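Local structure of molybdopterin-guanine dinucleotide biosynthesis adapter protein (Escherichia coli, 1NP6) at residues A115-F120 against V137-S142. The protein binds GTP, hydrolyses it weakly, and may act as an adapter for efficient biosynthesis and use of the molybdopterin guanine dinucleotide form of the molybdenum cofactor. Residues are numbered along the deposited sequence; the frame is centred on the assembly and turned at random.
Sequences AKIVLF and VIAVAS
Val-118 is gripped through both backbone polar atoms by strand 137-142, its N donating to Ala-139 O (3.1 Å) and its O accepting from Ala-141 N (2.8 Å), as strands 116-120 and 137-142 run parallel at 21°. Ile-138 N to Lys-116 O and Phe-120 N to Ala-141 O bond the two ends. Between the pairs Lys-116/Val-137 and Val-118/Val-140, one residue faces two, a beta bulge at Ile-138, whose psi of -12° kinks the strand. Ile-138 CG1 lies between its own N and carbonyl carbon (chi1 67°) and meets Ile-117 CG1 at 3.8 Å, the two side chains crossing obliquely. On the face with Ile-117, Leu-119 CD2 touches Ala-141 CB at 3.9 Å. The strands are neighbours in the parallel sheet of a P-loop NTPase fold; strand 8-12 flanks 116-120 on its other edge, and Leu-119 also reaches Lys-19 of the inferred GTP site. The connection between them contains no helix, and its Pro-128 and Leu-131 pack on Phe-120 and Val-118. On that face Val-118 CG2 meets Val-137 CG2 at 3.7 Å, the side chains nearly perpendicular. Ser-142 OG approaches the Phe-120 ring at its edge, near the ring plane, 3.5 Å from CD2, while hydrogen-bonding to Val-144 O.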
loop_
_atom_site.group_PDB
_atom_site.type_symbol
_atom_site.label_atom_id
_atom_site.label_comp_id
_atom_site.label_asym_id
_atom_site.label_seq_id
_atom_site.Cartn_x
_atom_site.Cartn_y
_atom_site.Cartn_z
ATOM N N ALA B 115 24.164 2.552 -0.472
ATOM C CA ALA B 115 24.792 3.193 0.701
ATOM C C ALA B 115 24.237 2.589 1.994
ATOM O O ALA B 115 23.029 2.349 2.090
ATOM C CB ALA B 115 24.573 4.693 0.687
ATOM N N LYS B 116 25.125 2.334 2.956
ATOM C CA LYS B 116 24.784 1.507 4.111
ATOM C C LYS B 116 25.531 1.912 5.384
ATOM O O LYS B 116 26.732 2.198 5.347
ATOM C CB LYS B 116 25.118 0.048 3.784
ATOM C CG LYS B 116 24.237 -0.990 4.437
ATOM C CD LYS B 116 24.051 -2.216 3.529
ATOM C CE LYS B 116 25.365 -2.682 2.890
ATOM N NZ LYS B 116 25.223 -4.027 2.262
ATOM N N ILE B 117 24.820 1.912 6.511
ATOM C CA ILE B 117 25.460 1.996 7.831
ATOM C C ILE B 117 25.328 0.624 8.490
ATOM O O ILE B 117 24.253 0.025 8.473
ATOM C CB ILE B 117 24.824 3.140 8.683
ATOM C CG1 ILE B 117 25.149 4.488 8.030
ATOM C CG2 ILE B 117 25.308 3.070 10.171
ATOM C CD1 ILE B 117 24.364 5.674 8.568
ATOM N N VAL B 118 26.443 0.113 9.009
ATOM C CA VAL B 118 26.520 -1.205 9.636
ATOM C C VAL B 118 26.607 -1.003 11.159
ATOM O O VAL B 118 27.259 -0.088 11.615
ATOM C CB VAL B 118 27.762 -1.988 9.130
ATOM C CG1 VAL B 118 28.007 -3.294 9.923
ATOM C CG2 VAL B 118 27.609 -2.291 7.652
ATOM N N LEU B 119 25.930 -1.852 11.918
ATOM C CA LEU B 119 25.885 -1.711 13.380
ATOM C C LEU B 119 26.686 -2.809 14.065
ATOM O O LEU B 119 26.781 -3.924 13.539
ATOM C CB LEU B 119 24.430 -1.729 13.865
ATOM C CG LEU B 119 23.379 -0.932 13.066
ATOM C CD1 LEU B 119 22.012 -1.121 13.686
ATOM C CD2 LEU B 119 23.696 0.572 12.925
ATOM N N PHE B 120 27.281 -2.484 15.218
ATOM C CA PHE B 120 28.002 -3.457 16.052
ATOM C C PHE B 120 27.746 -3.189 17.537
ATOM O O PHE B 120 27.936 -2.076 18.008
ATOM C CB PHE B 120 29.523 -3.408 15.772
ATOM C CG PHE B 120 30.329 -4.412 16.575
ATOM C CD1 PHE B 120 30.424 -5.748 16.158
ATOM C CD2 PHE B 120 30.988 -4.031 17.746
ATOM C CE1 PHE B 120 31.141 -6.694 16.910
ATOM C CE2 PHE B 120 31.715 -4.972 18.510
ATOM C CZ PHE B 120 31.807 -6.305 18.073
ATOM N N VAL B 137 29.445 0.598 2.320
ATOM C CA VAL B 137 29.368 1.044 3.721
ATOM C C VAL B 137 29.963 2.451 3.895
ATOM O O VAL B 137 31.110 2.689 3.523
ATOM C CB VAL B 137 30.070 0.025 4.675
ATOM C CG1 VAL B 137 30.062 0.501 6.145
ATOM C CG2 VAL B 137 29.437 -1.341 4.560
ATOM N N ILE B 138 29.176 3.376 4.448
ATOM C CA ILE B 138 29.629 4.745 4.695
ATOM C C ILE B 138 30.033 4.995 6.161
ATOM O O ILE B 138 30.656 6.024 6.478
ATOM C CB ILE B 138 28.553 5.776 4.216
ATOM C CG1 ILE B 138 27.266 5.706 5.085
ATOM C CG2 ILE B 138 28.250 5.564 2.721
ATOM C CD1 ILE B 138 26.258 6.846 4.821
ATOM N N ALA B 139 29.684 4.051 7.040
ATOM C CA ALA B 139 29.992 4.162 8.475
ATOM C C ALA B 139 29.647 2.870 9.215
ATOM O O ALA B 139 28.839 2.087 8.734
ATOM C CB ALA B 139 29.214 5.313 9.070
ATOM N N VAL B 140 30.278 2.654 10.373
ATOM C CA VAL B 140 29.882 1.614 11.329
ATOM C C VAL B 140 29.481 2.320 12.627
ATOM O O VAL B 140 30.301 3.034 13.187
ATOM C CB VAL B 140 31.047 0.644 11.641
ATOM C CG1 VAL B 140 30.675 -0.360 12.735
ATOM C CG2 VAL B 140 31.504 -0.125 10.366
ATOM N N ALA B 141 28.237 2.136 13.080
ATOM C CA ALA B 141 27.804 2.627 14.412
ATOM C C ALA B 141 28.054 1.544 15.448
ATOM O O ALA B 141 27.521 0.425 15.347
ATOM C CB ALA B 141 26.339 3.020 14.389
ATOM N N SER B 142 28.880 1.867 16.441
ATOM C CA SER B 142 29.391 0.874 17.369
ATOM C C SER B 142 29.323 1.327 18.842
ATOM O O SER B 142 29.317 2.509 19.115
ATOM C CB SER B 142 30.858 0.581 17.077
ATOM O OG SER B 142 31.290 -0.533 17.843
#